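Local atomic coordinates of dihydroorotase (Agrobacterium tumefaciens, PDB entry 2OGJ), a protein that probably acts as a zinc-dependent esterase of the amidohydrolase superfamily, deacetylating acetyl-(R)-mandelate and, less efficiently, acetyl glycolate in vitro. Residues Ser239-Met242 with Asp246-Asn249; Lys310-Asp315 with Arg373-Arg378; Val325-Ala330 with Asp336-Leu341; Asp358-Ala361 with Asp367-Arg370. All coordinates share one frame; numbering follows the deposited sequence.

Contact 1: residues Ser239-Met242 with Asp246-Asn249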
# COMPACT_ATOMS: atom_id res chain seq x y z
N SER A 239 -26.14 -0.93 -6.13
CA SER A 239 -26.57 -0.48 -4.81
C SER A 239 -28.07 -0.31 -4.69
O SER A 239 -28.60 -0.19 -3.60
CB SER A 239 -25.85 0.84 -4.45
OG SER A 239 -25.60 1.65 -5.60
N SER A 240 -28.76 -0.33 -5.82
CA SER A 240 -30.22 -0.17 -5.86
C SER A 240 -30.97 -1.40 -5.35
O SER A 240 -30.68 -2.52 -5.75
CB SER A 240 -30.67 0.14 -7.28
OG SER A 240 -32.07 -0.02 -7.40
N ILE A 241 -31.94 -1.19 -4.47
CA ILE A 241 -32.71 -2.31 -3.95
C ILE A 241 -33.72 -2.83 -4.96
O ILE A 241 -34.43 -3.79 -4.69
CB ILE A 241 -33.48 -1.93 -2.67
CG1 ILE A 241 -34.57 -0.89 -3.00
CG2 ILE A 241 -32.50 -1.41 -1.63
CD1 ILE A 241 -35.57 -0.64 -1.88
N MSE A 242 -33.79 -2.19 -6.13
CA MSE A 242 -34.76 -2.61 -7.14
C MSE A 242 -34.15 -3.47 -8.25
O MSE A 242 -34.88 -4.08 -9.04
CB MSE A 242 -35.48 -1.38 -7.71
CG MSE A 242 -37.02 -1.49 -7.74
SE MSE A 242 -37.76 -2.29 -6.28
CE MSE A 242 -37.22 -1.22 -4.99
N ASP A 246 -33.14 -10.12 -4.19
CA ASP A 246 -32.58 -10.69 -2.96
C ASP A 246 -32.31 -9.55 -2.00
O ASP A 246 -32.60 -9.65 -0.80
CB ASP A 246 -31.28 -11.43 -3.24
CG ASP A 246 -31.49 -12.68 -4.05
OD1 ASP A 246 -30.52 -13.19 -4.63
OD2 ASP A 246 -32.64 -13.16 -4.08
N LEU A 247 -31.75 -8.46 -2.54
CA LEU A 247 -31.44 -7.27 -1.75
C LEU A 247 -32.73 -6.67 -1.24
O LEU A 247 -32.85 -6.33 -0.06
CB LEU A 247 -30.71 -6.23 -2.61
CG LEU A 247 -29.87 -5.16 -1.89
CD1 LEU A 247 -30.12 -3.84 -2.55
CD2 LEU A 247 -30.21 -5.05 -0.41
N PHE A 248 -33.71 -6.53 -2.14
CA PHE A 248 -34.99 -5.95 -1.76
C PHE A 248 -35.61 -6.74 -0.63
O PHE A 248 -36.11 -6.16 0.33
CB PHE A 248 -35.98 -5.91 -2.92
CG PHE A 248 -37.26 -5.21 -2.58
CD1 PHE A 248 -37.37 -3.82 -2.72
CD2 PHE A 248 -38.33 -5.91 -2.04
CE1 PHE A 248 -38.53 -3.15 -2.33
CE2 PHE A 248 -39.49 -5.26 -1.65
CZ PHE A 248 -39.59 -3.87 -1.79
N ASN A 249 -35.58 -8.06 -0.74
CA ASN A 249 -36.16 -8.92 0.28
C ASN A 249 -35.44 -8.75 1.60
O ASN A 249 -36.05 -8.82 2.67
CB ASN A 249 -36.20 -10.36 -0.22
CG ASN A 249 -37.05 -10.49 -1.47
OD1 ASN A 249 -38.12 -9.87 -1.57
ND2 ASN A 249 -36.59 -11.28 -2.42
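The ring of Phe-248 takes Ile-241 O at its edge, close to the ring plane, and Asn-249 OD1 of its own segment also lies at the edge in plane, while the end of selenomethionine Met-242 approaches obliquely. Met-242 CE is 3.5 Å from Phe-248 CD1. Met-242 SE stands 4.7 Å from the ring centroid of Phe-248, 47° off the ring normal, a Met-aromatic contact that is neither face-on nor edge-on. The selenomethionine chain, bent at chi2 and chi3, swings back to run beside the phenylalanine, although its root faces away from the helix. Arg-281 makes a cation-pi contact with the same ring.

Ile-241 serves two partners with two branches. Its CG1 lies between the backbone N and the carbonyl carbon (chi1 66°), which carries CD1 to 3.7 Å from Phe-248 CD1. The other branch, CG2, meets Leu-247 CD1 at 3.5 Å, the two side chains crossing at about a right angle. The polar bonding is local: Met-242 N donates to Ser-240 OG at 3.0 Å, an ST turn around Ile-241.

In this TIM barrel the loop follows strand 228-230 and the zinc ligand His-231, whose side chain is about 7 Å from that of Ser-239, and folds back on the helix it leads into, 245-253. From helix 216-222, Tyr-216 packs on Ile-241 and Leu-247, and Leu-220 on Leu-247; from helix 272-280, Val-274 packs on Ile-241 and Ser-240, and Ala-277 on Met-242. Leu-247 also meets Lys-196 of a second subunit.

Contact 2: residues Lys310-Asp315 with Arg373-Arg378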
# COMPACT_ATOMS: atom_id res chain seq x y z
N LYS A 310 -41.16 15.07 -2.76
CA LYS A 310 -40.86 13.99 -3.71
C LYS A 310 -41.40 12.66 -3.19
O LYS A 310 -41.92 11.84 -3.96
CB LYS A 310 -39.35 13.88 -3.95
CG LYS A 310 -38.73 15.10 -4.63
CD LYS A 310 -37.24 14.91 -4.85
CE LYS A 310 -36.63 16.11 -5.53
NZ LYS A 310 -35.14 16.06 -5.49
N LEU A 311 -41.29 12.45 -1.87
CA LEU A 311 -41.78 11.22 -1.27
C LEU A 311 -43.30 11.22 -1.32
O LEU A 311 -43.92 10.20 -1.59
CB LEU A 311 -41.30 11.09 0.18
CG LEU A 311 -39.98 10.35 0.42
CD1 LEU A 311 -40.05 8.98 -0.24
CD2 LEU A 311 -38.80 11.17 -0.12
N LEU A 312 -43.89 12.37 -1.05
CA LEU A 312 -45.34 12.51 -1.09
C LEU A 312 -45.84 12.24 -2.51
O LEU A 312 -46.95 11.76 -2.69
CB LEU A 312 -45.78 13.92 -0.68
CG LEU A 312 -47.28 14.10 -0.49
CD1 LEU A 312 -47.68 13.46 0.82
CD2 LEU A 312 -47.64 15.57 -0.46
N SER A 313 -45.02 12.58 -3.50
CA SER A 313 -45.38 12.41 -4.90
C SER A 313 -45.32 10.96 -5.35
O SER A 313 -45.96 10.60 -6.33
CB SER A 313 -44.46 13.26 -5.79
OG SER A 313 -43.22 12.61 -6.00
N VAL A 314 -44.54 10.13 -4.67
CA VAL A 314 -44.48 8.73 -5.06
C VAL A 314 -45.28 7.88 -4.09
O VAL A 314 -44.93 6.74 -3.77
CB VAL A 314 -43.03 8.19 -5.17
CG1 VAL A 314 -42.37 8.75 -6.43
CG2 VAL A 314 -42.24 8.56 -3.93
N ASP A 315 -46.37 8.49 -3.62
CA ASP A 315 -47.33 7.85 -2.75
C ASP A 315 -47.00 7.50 -1.31
O ASP A 315 -47.32 6.41 -0.85
CB ASP A 315 -47.87 6.60 -3.44
CG ASP A 315 -49.37 6.57 -3.47
OD1 ASP A 315 -49.97 7.53 -4.00
OD2 ASP A 315 -49.96 5.58 -2.98
N ARG A 373 -48.10 18.84 -5.28
CA ARG A 373 -48.34 19.36 -3.94
C ARG A 373 -46.99 19.66 -3.31
O ARG A 373 -46.05 18.89 -3.45
CB ARG A 373 -49.12 18.36 -3.10
CG ARG A 373 -50.53 18.16 -3.61
CD ARG A 373 -51.08 16.82 -3.16
NE ARG A 373 -51.58 16.82 -1.80
CZ ARG A 373 -51.87 15.72 -1.11
NH1 ARG A 373 -51.70 14.52 -1.67
NH2 ARG A 373 -52.34 15.80 0.12
N LEU A 374 -46.89 20.79 -2.62
CA LEU A 374 -45.63 21.18 -2.02
C LEU A 374 -45.63 21.57 -0.56
O LEU A 374 -46.39 22.44 -0.12
CB LEU A 374 -45.03 22.33 -2.81
CG LEU A 374 -44.59 21.99 -4.22
CD1 LEU A 374 -44.19 23.28 -4.92
CD2 LEU A 374 -43.45 20.99 -4.19
N PHE A 375 -44.77 20.92 0.21
CA PHE A 375 -44.64 21.29 1.59
C PHE A 375 -43.94 22.63 1.48
O PHE A 375 -42.95 22.78 0.75
CB PHE A 375 -43.78 20.30 2.37
CG PHE A 375 -44.48 19.02 2.68
CD1 PHE A 375 -44.53 17.99 1.75
CD2 PHE A 375 -45.13 18.85 3.91
CE1 PHE A 375 -45.21 16.81 2.02
CE2 PHE A 375 -45.81 17.67 4.20
CZ PHE A 375 -45.86 16.65 3.25
N GLU A 376 -44.49 23.63 2.17
CA GLU A 376 -43.92 24.96 2.13
C GLU A 376 -43.84 25.55 3.54
O GLU A 376 -44.84 26.00 4.10
CB GLU A 376 -44.75 25.85 1.21
CG GLU A 376 -43.93 26.90 0.50
CD GLU A 376 -43.86 26.68 -1.01
OE1 GLU A 376 -44.12 25.55 -1.46
OE2 GLU A 376 -43.53 27.64 -1.74
N PRO A 377 -42.63 25.53 4.14
CA PRO A 377 -42.45 26.07 5.49
C PRO A 377 -42.70 27.57 5.56
O PRO A 377 -42.33 28.31 4.66
CB PRO A 377 -41.01 25.68 5.84
CG PRO A 377 -40.34 25.58 4.53
CD PRO A 377 -41.38 24.92 3.66
N ARG A 378 -43.34 27.99 6.65
CA ARG A 378 -43.69 29.40 6.92
C ARG A 378 -42.91 29.96 8.10
O ARG A 378 -42.23 30.99 7.98
CB ARG A 378 -45.19 29.50 7.15
CG ARG A 378 -45.94 30.00 5.94
CD ARG A 378 -45.77 29.08 4.77
NE ARG A 378 -46.90 29.22 3.85
CZ ARG A 378 -46.80 29.45 2.54
NH1 ARG A 378 -45.62 29.56 1.95
NH2 ARG A 378 -47.91 29.55 1.82
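Leu-312 turns its CG trans to the backbone N (chi1 -172°), and this extends the side chain from its helix toward Phe-375, whose own chi1 of -75° swings the ring to meet it. The result is helix-on-sheet packing: the last turn of helix 304-313, one of the helices of the TIM-barrel domain, rests against the long strand 368-382, which pairs with strand 348-362 as an antiparallel hairpin.

A single leucine carries the whole contact. Its CD2 reaches Phe-375 CE1 at 3.7 Å along an oblique path, while its CB lies at the ring edge, in plane, 4.0 Å from the same CE1. The leucine crosses the phenylalanine at about a right angle. Met-308 of the same helix also packs on this ring, and Ser-309 OG is hydrogen-bonded to Phe-375 N, so helix and strand are joined by a polar bond as well as by apolar contact.

Arg-373 borders the leucine at the corner the chain turns within the 368-382 region. Its CB lies 4.1 Å from Leu-312 CD2, and the bend at chi3 folds the chain so that its flat end returns over the same methyl: Leu-312 CD2 sits 4.2 Å above the guanidinium plane of Arg-373, over its centre.

Contact 3: residues Val325-Ala330 with Asp336-Leu341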
# COMPACT_ATOMS: atom_id res chain seq x y z
N VAL A 325 -39.97 12.87 9.49
CA VAL A 325 -39.24 14.11 9.49
C VAL A 325 -39.34 14.74 10.88
O VAL A 325 -38.83 15.83 11.13
CB VAL A 325 -39.80 15.03 8.36
CG1 VAL A 325 -40.72 16.08 8.92
CG2 VAL A 325 -38.67 15.61 7.56
N THR A 326 -39.97 14.02 11.79
CA THR A 326 -40.11 14.49 13.16
C THR A 326 -39.90 13.36 14.20
O THR A 326 -38.79 13.17 14.71
CB THR A 326 -41.49 15.13 13.40
OG1 THR A 326 -42.51 14.22 12.98
CG2 THR A 326 -41.61 16.43 12.62
N ARG A 327 -40.96 12.62 14.49
CA ARG A 327 -40.90 11.54 15.48
C ARG A 327 -39.88 10.44 15.20
O ARG A 327 -39.19 9.98 16.11
CB ARG A 327 -42.29 10.93 15.62
CG ARG A 327 -43.38 11.98 15.85
CD ARG A 327 -43.93 11.92 17.25
NE ARG A 327 -44.70 10.70 17.42
CZ ARG A 327 -44.98 10.16 18.60
NH1 ARG A 327 -44.53 10.74 19.71
NH2 ARG A 327 -45.67 9.04 18.66
N ASN A 328 -39.78 10.02 13.94
CA ASN A 328 -38.86 8.95 13.58
C ASN A 328 -37.38 9.28 13.65
O ASN A 328 -36.62 8.53 14.26
CB ASN A 328 -39.21 8.39 12.20
CG ASN A 328 -40.49 7.60 12.21
OD1 ASN A 328 -40.99 7.22 11.16
ND2 ASN A 328 -41.02 7.34 13.39
N PRO A 329 -36.93 10.38 13.01
CA PRO A 329 -35.51 10.72 13.07
C PRO A 329 -35.15 11.12 14.50
O PRO A 329 -34.01 10.99 14.94
CB PRO A 329 -35.38 11.86 12.08
CG PRO A 329 -36.70 12.53 12.17
CD PRO A 329 -37.66 11.37 12.20
N ALA A 330 -36.15 11.61 15.24
CA ALA A 330 -35.91 12.02 16.61
C ALA A 330 -35.63 10.81 17.49
O ALA A 330 -34.83 10.88 18.42
CB ALA A 330 -37.11 12.79 17.14
N ASP A 336 -36.56 13.59 22.74
CA ASP A 336 -37.91 13.38 23.24
C ASP A 336 -38.91 14.22 22.48
O ASP A 336 -38.75 15.43 22.39
CB ASP A 336 -38.02 13.72 24.71
CG ASP A 336 -39.46 13.78 25.17
OD1 ASP A 336 -40.18 12.79 24.94
OD2 ASP A 336 -39.87 14.81 25.75
N MSE A 337 -39.95 13.58 21.96
CA MSE A 337 -40.95 14.32 21.19
C MSE A 337 -42.39 14.03 21.64
O MSE A 337 -43.33 14.07 20.85
CB MSE A 337 -40.76 14.01 19.70
CG MSE A 337 -41.46 14.97 18.78
SE MSE A 337 -40.66 15.05 17.19
CE MSE A 337 -39.44 16.20 17.54
N GLU A 338 -42.55 13.74 22.93
CA GLU A 338 -43.86 13.44 23.47
C GLU A 338 -44.45 14.66 24.16
O GLU A 338 -43.73 15.60 24.50
CB GLU A 338 -43.77 12.29 24.47
CG GLU A 338 -43.35 10.96 23.87
CD GLU A 338 -44.20 10.54 22.67
OE1 GLU A 338 -43.95 9.45 22.12
OE2 GLU A 338 -45.13 11.29 22.27
N ASN A 339 -45.76 14.64 24.33
CA ASN A 339 -46.50 15.71 25.00
C ASN A 339 -46.00 17.09 24.63
O ASN A 339 -46.08 18.00 25.44
CB ASN A 339 -46.39 15.54 26.52
CG ASN A 339 -47.12 14.30 27.03
OD1 ASN A 339 -46.76 13.16 26.69
ND2 ASN A 339 -48.14 14.52 27.86
N ARG A 340 -45.50 17.26 23.41
CA ARG A 340 -44.95 18.54 22.99
C ARG A 340 -45.89 19.74 23.03
O ARG A 340 -45.44 20.87 23.09
CB ARG A 340 -44.34 18.40 21.60
CG ARG A 340 -43.11 17.52 21.59
CD ARG A 340 -41.87 18.26 22.02
NE ARG A 340 -41.03 18.55 20.87
CZ ARG A 340 -39.71 18.40 20.85
NH1 ARG A 340 -39.07 17.98 21.93
NH2 ARG A 340 -39.04 18.67 19.74
N LEU A 341 -47.20 19.49 23.00
CA LEU A 341 -48.19 20.57 23.05
C LEU A 341 -48.57 20.96 24.48
O LEU A 341 -49.22 21.98 24.70
CB LEU A 341 -49.44 20.19 22.25
CG LEU A 341 -49.84 21.02 21.02
CD1 LEU A 341 -48.82 22.10 20.74
CD2 LEU A 341 -49.98 20.11 19.83
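Arg-327, in the first turn of helix 327-332, and Met-337, in an irregular loop, bring their CA atoms to 6.4 Å as the chain returns past the helix it has just left. Thr-326 occupies the N-cap position without a capping bond from its side chain; its OG1 is bonded instead to Val-322 O.

Selenomethionine Met-337 packs from the loop against the start of the helix. Its SE lies 3.5 Å from Thr-326 C and 3.9 Å from Thr-326 CB, and the bend at chi3 (-85°) directs CE along the helix to Ala-330 CB, 4.1 Å away.

Charge closes the outer side. The Arg-327 chain, bent at chi2 and chi3, offers one nitrogen to both carboxylate oxygens: NH1 is 2.7 Å from Glu-338 OE2 and 2.8 Å from Glu-338 OE1, both weak hydrogen bonds within a salt bridge. Because both oxygens share NH1, this is not a two-nitrogen fork; the carboxylate lies at the guanidinium edge with the planes 71° apart. An Asx turn, Asp-336 OD1 accepting from Glu-338 N, lies at the root of this glutamate.

Strand 68-75 packs against both segments: its Pro-71 touches Thr-326 and Met-337, while Val-74 is hydrogen-bonded through its backbone to Val-325.

Contact 4: residues Asp358-Ala361 with Asp367-Arg370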
# COMPACT_ATOMS: atom_id res chain seq x y z
N ASP A 358 -47.22 22.96 -9.59
CA ASP A 358 -46.83 22.24 -10.79
C ASP A 358 -45.34 22.55 -10.92
O ASP A 358 -44.92 23.36 -11.74
CB ASP A 358 -47.60 22.76 -12.00
CG ASP A 358 -47.22 22.03 -13.28
OD1 ASP A 358 -47.29 20.78 -13.29
OD2 ASP A 358 -46.87 22.72 -14.27
N LEU A 359 -44.55 21.91 -10.07
CA LEU A 359 -43.11 22.13 -10.05
C LEU A 359 -42.35 20.89 -10.44
O LEU A 359 -42.71 19.78 -10.05
CB LEU A 359 -42.66 22.55 -8.65
CG LEU A 359 -41.17 22.90 -8.53
CD1 LEU A 359 -40.88 24.14 -9.36
CD2 LEU A 359 -40.81 23.14 -7.07
N GLU A 360 -41.29 21.09 -11.20
CA GLU A 360 -40.46 19.98 -11.62
C GLU A 360 -39.24 19.95 -10.74
O GLU A 360 -38.54 20.94 -10.59
CB GLU A 360 -40.02 20.12 -13.07
CG GLU A 360 -41.12 19.85 -14.08
CD GLU A 360 -40.58 19.47 -15.44
OE1 GLU A 360 -39.71 20.21 -15.96
OE2 GLU A 360 -41.02 18.44 -15.99
N ALA A 361 -39.02 18.80 -10.13
CA ALA A 361 -37.86 18.58 -9.29
C ALA A 361 -37.17 17.39 -9.95
O ALA A 361 -37.81 16.59 -10.62
CB ALA A 361 -38.28 18.23 -7.89
N ASP A 367 -33.70 12.00 -13.48
CA ASP A 367 -35.13 11.82 -13.77
C ASP A 367 -35.90 13.00 -13.22
O ASP A 367 -35.74 13.38 -12.06
CB ASP A 367 -35.64 10.53 -13.13
CG ASP A 367 -35.74 9.39 -14.12
OD1 ASP A 367 -36.66 9.44 -14.97
OD2 ASP A 367 -34.91 8.47 -14.05
N VAL A 368 -36.75 13.59 -14.05
CA VAL A 368 -37.53 14.73 -13.63
C VAL A 368 -38.99 14.38 -13.41
O VAL A 368 -39.60 13.70 -14.22
CB VAL A 368 -37.45 15.86 -14.66
CG1 VAL A 368 -38.50 16.91 -14.38
CG2 VAL A 368 -36.08 16.50 -14.61
N SER A 369 -39.54 14.83 -12.28
CA SER A 369 -40.94 14.62 -11.96
C SER A 369 -41.51 15.98 -11.57
O SER A 369 -40.78 16.83 -11.06
CB SER A 369 -41.08 13.63 -10.80
OG SER A 369 -42.42 13.58 -10.34
N ARG A 370 -42.79 16.20 -11.82
CA ARG A 370 -43.41 17.48 -11.46
C ARG A 370 -44.40 17.33 -10.33
O ARG A 370 -45.51 16.85 -10.52
CB ARG A 370 -44.09 18.13 -12.68
CG ARG A 370 -45.06 17.24 -13.43
CD ARG A 370 -45.80 18.03 -14.52
NE ARG A 370 -44.90 18.58 -15.54
CZ ARG A 370 -44.21 19.71 -15.43
NH1 ARG A 370 -44.30 20.44 -14.32
NH2 ARG A 370 -43.44 20.13 -16.43
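Ala-361 and Ser-369 form a hydrogen-bonded antiparallel pair in the beta hairpin of strands 348-362 and 368-382, whose local axes run 162° apart. Two backbone bonds hold this pair: Ala-361 N to Ser-369 O at 2.8 Å, and Ser-369 N to Ala-361 O at 3.0 Å. Between them they fix the register close to the turn. Glu-360 and Arg-370 follow as a non-hydrogen-bonded pair; here a CA-H...O contact runs from Glu-360 CA to Ser-369 O, 3.2 Å.

Electrostatics dominate the face carrying Glu-360 and Arg-370. The arginine side chain departs between its backbone N and carbonyl carbon (chi1 52°) and bends at chi3, which folds its guanidinium across the neighbouring strand. Glu-360 OE2 comes over one face of that group, 3.0 Å from Arg-370 NH2, the carboxylate nearly parallel to the guanidinium; since no N-H points at the oxygen, this salt bridge works by charge alone. Asp-358 completes the network on a different footing: Arg-370 NH1 gives a weak hydrogen bond to Asp-358 OD1 at 3.2 Å, and that same oxygen is salt-bridged to Lys-372. The positive groups would be expected to favour charged carboxylates here.

Apolar contact is divided between the two faces. Ala-361 turns inward onto Trp-302 and Leu-371, whereas on the exposed side Val-368 crosses Glu-360 at about a right angle, its CG1 3.8 Å from Glu-360 CB. The carboxylate of the same glutamate also lies against this methyl, with Glu-360 OE2 3.4 Å from Val-368 CG1.

Contacts 1 and 3 are the buried ones, each a loop folded against a helix near it in sequence, and both use a selenomethionine; they lie about 30 Å apart between centres. Contact 1 is mainly apolar, whereas contact 3 adds an Arg-Glu salt bridge at its margin. Contact 4 is a surface contact, where backbone pairing and exposed charges take over. Contact 2, partly buried, shares strand 368-382 with contact 4, and the two touch: Lys-310 CE packs on Ala-361 CB at 3.6 Å. The Ala-361 side of the hairpin thus packs toward helix 304-313, while the charged Glu-360/Arg-370 face is exposed. Contacts 3 and 4 are both nested in the chain closed by contact 2.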